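3-deoxy-manno-octulosonate cytidylyltransferase (Escherichia coli, PDB 1H7E) catalyses the transfer of CMP from CTP to the eight-carbon sugar KDO, releasing diphosphate and giving CMP-KDO, probably for lipopolysaccharide synthesis. Local coordinates at residues V81-M84 with H85-A89; Q196-L200 with E201-L205. All coordinates share one frame; numbering follows the deposited sequence.

Overall arrangement
Both interactions are local, each within one continuous run of chain, and both fall within the cytidylyltransferase family region, of the GT-A clan, whose core is a mixed sheet with helices packed against it. Interaction 1 (81-89) is the C-terminal end of helix 76-86 and the run toward strand 91-94. Interaction 2 (196-205) is the tight turn between helices 193-198 and 203-207, close to the second subunit of the homodimer. Their centres lie 23 Å apart and their nearest atoms about 8 Å, without touching. Tyr186 joins the two surroundings: Val81 packs on it, and its hydroxyl is hydrogen-bonded to Glu201. The structure is of the apo-enzyme, and no ligand lies at either contact.

Interaction 1. Residues V81-M84 with H85-A89; sequences VEVM and HKVEA
Val83 O takes two backbone N-H groups at the C-terminal end of helix 76-86, where the chain leaves the helix for strand 91-94 of the central sheet. The firmer bond comes from Val87 N at 2.8 Å; Lys86 N adds a weak one, bent to 131° at the hydrogen. Two residues earlier, His85 N reaches Val81 O only weakly, at 3.4 Å. Of the three bonds, that from Val87 N, four residues on from its acceptor, is the sound one.

On the buried side, Val83 and Val87 run alongside each other in the same direction, with Val83 CG1 4.0 Å from Val87 CG2. Strand 45-50 lies beneath this pair: Val83 packs on Ala49 and Val87 on Trp47. Met84 sets out with CG anti to the backbone N (chi1 176°), then bends at chi2 and chi3, which folds its terminal methyl back over the imidazole of His85. Met84 CE stands 3.9 Å from the centroid of the His85 ring, a CH-pi contact almost on the ring normal. Met84 SD lies above the same ring, 4.4 Å from its centroid, in a Met-aromatic contact. Leu183 and Gln184 of helix 180-185 also touch the Met84 side chain.

The charged ends of Glu82 and Lys86 do not touch, Glu82 OE2 and Lys86 NZ being 4.9 Å apart, and a water bridges them; Glu82 OE1 is held by His73 NE2 and the backbone N of Arg70. The bridging water donates to Glu82 OE2 and accepts from Lys86 NZ at 3.1 Å.

Interaction 2. Residues Q196-L200 with E201-L205; sequences QAESL and EQLRL
Gln202 folds back over Leu200 in the type I beta turn from Leu200 to Leu203, which joins helix 193-198 to helix 203-207. From CB, its CG goes between the backbone N and the carbonyl carbon (chi1 64°), and a bend at chi2 returns the amide toward the preceding residues. Gln202 CD comes 3.9 Å from Leu200 CB, OE1 lies 3.5 Å from the same Leu200 CB, and NE2 ends 4.1 Å from Leu200 CD2. These are packing contacts, the amide lying across the leucine. Beyond the turn, Gln202 also touches His172 and Tyr176 of strand 169-179. An alanine here is likely to leave Leu200 CB and CD2 without the amide that covers them, opening a gap toward that strand.

The turn is closed by Leu203 N bonding to Leu200 O at 3.1 Å. Leu203 CD1 packs against both Leu200 and Glu198, 4.1 Å from Leu200 CB and 4.0 Å from Glu198 CG. The carboxylate of Glu198 turns to other partners: OE2 meets Ser154, Tyr152 and the backbone N of Tyr160 of the second subunit. Ser199, with positive phi, leads the chain out of the first helix. At the turn's start a water accepts from Glu201 N at 2.9 Å and donates weakly to Ser199 O.

Interaction 1. Residues V81-M84 with H85-A89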
loop_
_atom_site.group_PDB
_atom_site.type_symbol
_atom_site.label_atom_id
_atom_site.label_comp_id
_atom_site.label_asym_id
_atom_site.label_seq_id
_atom_site.Cartn_x
_atom_site.Cartn_y
_atom_site.Cartn_z
ATOM N N VAL A 81 -10.043 -5.348 -22.688
ATOM C CA VAL A 81 -9.040 -4.944 -23.686
ATOM C C VAL A 81 -9.531 -5.340 -25.095
ATOM O O VAL A 81 -9.424 -4.562 -26.054
ATOM C CB VAL A 81 -7.636 -5.570 -23.375
ATOM C CG1 VAL A 81 -6.681 -5.408 -24.550
ATOM C CG2 VAL A 81 -7.026 -4.884 -22.148
ATOM N N GLU A 82 -10.114 -6.529 -25.199
ATOM C CA GLU A 82 -10.652 -6.973 -26.471
ATOM C C GLU A 82 -11.804 -6.054 -26.902
ATOM O O GLU A 82 -11.903 -5.705 -28.076
ATOM C CB GLU A 82 -11.149 -8.410 -26.409
ATOM C CG GLU A 82 -11.660 -8.886 -27.761
ATOM C CD GLU A 82 -12.343 -10.238 -27.726
ATOM O OE1 GLU A 82 -12.389 -10.881 -26.653
ATOM O OE2 GLU A 82 -12.844 -10.670 -28.790
ATOM N N VAL A 83 -12.676 -5.678 -25.965
ATOM C CA VAL A 83 -13.790 -4.794 -26.287
ATOM C C VAL A 83 -13.279 -3.427 -26.731
ATOM O O VAL A 83 -13.825 -2.813 -27.656
ATOM C CB VAL A 83 -14.757 -4.601 -25.068
ATOM C CG1 VAL A 83 -15.789 -3.504 -25.373
ATOM C CG2 VAL A 83 -15.459 -5.911 -24.747
ATOM N N MET A 84 -12.232 -2.949 -26.064
ATOM C CA MET A 84 -11.641 -1.643 -26.348
ATOM C C MET A 84 -11.212 -1.453 -27.811
ATOM O O MET A 84 -11.357 -0.369 -28.364
ATOM C CB MET A 84 -10.456 -1.392 -25.401
ATOM C CG MET A 84 -9.671 -0.101 -25.639
ATOM S SD MET A 84 -8.312 -0.296 -26.827
ATOM C CE MET A 84 -7.322 -1.625 -26.041
ATOM N N HIS A 85 -10.656 -2.495 -28.416
ATOM C CA HIS A 85 -10.224 -2.410 -29.820
ATOM C C HIS A 85 -11.371 -2.191 -30.802
ATOM O O HIS A 85 -11.188 -1.551 -31.842
ATOM C CB HIS A 85 -9.480 -3.667 -30.218
ATOM C CG HIS A 85 -8.106 -3.741 -29.656
ATOM N ND1 HIS A 85 -7.148 -2.784 -29.911
ATOM C CD2 HIS A 85 -7.522 -4.662 -28.858
ATOM C CE1 HIS A 85 -6.029 -3.116 -29.292
ATOM N NE2 HIS A 85 -6.229 -4.251 -28.646
ATOM N N LYS A 86 -12.539 -2.722 -30.447
ATOM C CA LYS A 86 -13.753 -2.628 -31.249
ATOM C C LYS A 86 -14.695 -1.489 -30.919
ATOM O O LYS A 86 -15.354 -0.977 -31.812
ATOM C CB LYS A 86 -14.513 -3.947 -31.209
ATOM C CG LYS A 86 -13.776 -5.031 -31.941
ATOM C CD LYS A 86 -14.520 -6.335 -31.938
ATOM C CE LYS A 86 -13.795 -7.337 -32.815
ATOM N NZ LYS A 86 -14.553 -8.599 -32.877
ATOM N N VAL A 87 -14.794 -1.115 -29.642
ATOM C CA VAL A 87 -15.673 -0.020 -29.220
ATOM C C VAL A 87 -14.821 1.171 -28.821
ATOM O O VAL A 87 -14.117 1.130 -27.806
ATOM C CB VAL A 87 -16.556 -0.437 -28.027
ATOM C CG1 VAL A 87 -17.365 0.748 -27.525
ATOM C CG2 VAL A 87 -17.462 -1.587 -28.416
ATOM N N GLU A 88 -14.913 2.251 -29.597
ATOM C CA GLU A 88 -14.119 3.433 -29.323
ATOM C C GLU A 88 -14.663 4.323 -28.194
ATOM O O GLU A 88 -15.855 4.608 -28.140
ATOM C CB GLU A 88 -13.935 4.243 -30.607
ATOM C CG GLU A 88 -13.087 5.499 -30.415
ATOM C CD GLU A 88 -12.932 6.322 -31.681
ATOM O OE1 GLU A 88 -13.774 6.189 -32.604
ATOM O OE2 GLU A 88 -11.963 7.113 -31.745
ATOM N N ALA A 89 -13.768 4.764 -27.308
ATOM C CA ALA A 89 -14.121 5.630 -26.187
ATOM C C ALA A 89 -12.841 6.153 -25.563
ATOM O O ALA A 89 -11.767 5.637 -25.816
ATOM C CB ALA A 89 -14.938 4.861 -25.149
HETATM O O HOH W 1 -14.727 -8.621 -29.825
#

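Interaction 2. Residues Q196-L200 with E201-L205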
loop_
_atom_site.group_PDB
_atom_site.type_symbol
_atom_site.label_atom_id
_atom_site.label_comp_id
_atom_site.label_asym_id
_atom_site.label_seq_id
_atom_site.Cartn_x
_atom_site.Cartn_y
_atom_site.Cartn_z
ATOM N N GLN A 196 -0.276 -12.299 -7.643
ATOM C CA GLN A 196 -0.362 -13.760 -7.595
ATOM C C GLN A 196 -0.612 -14.310 -6.203
ATOM O O GLN A 196 -1.354 -15.272 -6.038
ATOM C CB GLN A 196 0.916 -14.372 -8.134
ATOM C CG GLN A 196 1.158 -14.036 -9.589
ATOM C CD GLN A 196 2.475 -14.591 -10.093
ATOM O OE1 GLN A 196 3.520 -14.490 -9.429
ATOM N NE2 GLN A 196 2.435 -15.179 -11.276
ATOM N N ALA A 197 0.061 -13.731 -5.217
ATOM C CA ALA A 197 -0.105 -14.141 -3.825
ATOM C C ALA A 197 -1.523 -13.842 -3.311
ATOM O O ALA A 197 -2.185 -14.707 -2.749
ATOM C CB ALA A 197 0.984 -13.426 -2.953
ATOM N N GLU A 198 -2.011 -12.624 -3.546
ATOM C CA GLU A 198 -3.335 -12.200 -3.067
ATOM C C GLU A 198 -4.492 -12.592 -3.972
ATOM O O GLU A 198 -5.649 -12.631 -3.535
ATOM C CB GLU A 198 -3.366 -10.671 -2.929
ATOM C CG GLU A 198 -2.343 -10.062 -1.955
ATOM C CD GLU A 198 -3.003 -9.387 -0.772
ATOM O OE1 GLU A 198 -4.224 -9.564 -0.587
ATOM O OE2 GLU A 198 -2.300 -8.693 -0.024
ATOM N N SER A 199 -4.175 -12.826 -5.245
ATOM C CA SER A 199 -5.181 -13.138 -6.261
ATOM C C SER A 199 -6.062 -11.880 -6.419
ATOM O O SER A 199 -7.281 -11.921 -6.259
ATOM C CB SER A 199 -6.003 -14.372 -5.849
ATOM O OG SER A 199 -6.650 -14.945 -6.967
ATOM N N LEU A 200 -5.408 -10.746 -6.673
ATOM C CA LEU A 200 -6.080 -9.439 -6.859
ATOM C C LEU A 200 -5.470 -8.816 -8.107
ATOM O O LEU A 200 -4.331 -8.322 -8.102
ATOM C CB LEU A 200 -5.875 -8.492 -5.658
ATOM C CG LEU A 200 -6.567 -8.856 -4.339
ATOM C CD1 LEU A 200 -6.120 -7.902 -3.200
ATOM C CD2 LEU A 200 -8.087 -8.847 -4.539
ATOM N N GLU A 201 -6.240 -8.844 -9.189
ATOM C CA GLU A 201 -5.760 -8.340 -10.461
ATOM C C GLU A 201 -5.336 -6.888 -10.477
ATOM O O GLU A 201 -4.386 -6.533 -11.181
ATOM C CB GLU A 201 -6.803 -8.572 -11.551
ATOM C CG GLU A 201 -6.146 -8.720 -12.914
ATOM C CD GLU A 201 -7.125 -8.750 -14.085
ATOM O OE1 GLU A 201 -8.351 -8.925 -13.874
ATOM O OE2 GLU A 201 -6.644 -8.603 -15.236
ATOM N N GLN A 202 -5.994 -6.051 -9.681
ATOM C CA GLN A 202 -5.648 -4.631 -9.652
ATOM C C GLN A 202 -4.202 -4.349 -9.196
ATOM O O GLN A 202 -3.644 -3.297 -9.501
ATOM C CB GLN A 202 -6.663 -3.822 -8.824
ATOM C CG GLN A 202 -6.740 -4.165 -7.320
ATOM C CD GLN A 202 -7.717 -5.278 -7.014
ATOM O OE1 GLN A 202 -7.732 -6.303 -7.675
ATOM N NE2 GLN A 202 -8.537 -5.083 -5.988
ATOM N N LEU A 203 -3.583 -5.300 -8.499
ATOM C CA LEU A 203 -2.214 -5.111 -8.046
ATOM C C LEU A 203 -1.263 -5.155 -9.223
ATOM O O LEU A 203 -0.135 -4.698 -9.100
ATOM C CB LEU A 203 -1.827 -6.140 -6.967
ATOM C CG LEU A 203 -2.597 -5.974 -5.644
ATOM C CD1 LEU A 203 -2.196 -7.065 -4.624
ATOM C CD2 LEU A 203 -2.341 -4.569 -5.080
ATOM N N ARG A 204 -1.707 -5.686 -10.371
ATOM C CA ARG A 204 -0.823 -5.703 -11.545
ATOM C C ARG A 204 -0.537 -4.259 -11.966
ATOM O O ARG A 204 0.588 -3.919 -12.361
ATOM C CB ARG A 204 -1.437 -6.441 -12.741
ATOM C CG ARG A 204 -0.444 -6.583 -13.896
ATOM C CD ARG A 204 -0.983 -7.432 -15.034
ATOM N NE ARG A 204 -1.566 -8.678 -14.538
ATOM C CZ ARG A 204 -2.220 -9.552 -15.293
ATOM N NH1 ARG A 204 -2.363 -9.324 -16.592
ATOM N NH2 ARG A 204 -2.809 -10.602 -14.739
ATOM N N LEU A 205 -1.550 -3.407 -11.858
ATOM C CA LEU A 205 -1.413 -1.996 -12.225
ATOM C C LEU A 205 -0.459 -1.260 -11.275
ATOM O O LEU A 205 0.392 -0.465 -11.708
ATOM C CB LEU A 205 -2.782 -1.313 -12.194
ATOM C CG LEU A 205 -3.786 -1.831 -13.235
ATOM C CD1 LEU A 205 -5.165 -1.254 -12.920
ATOM C CD2 LEU A 205 -3.349 -1.450 -14.640
HETATM O O HOH W 2 -8.618 -10.490 -9.078
#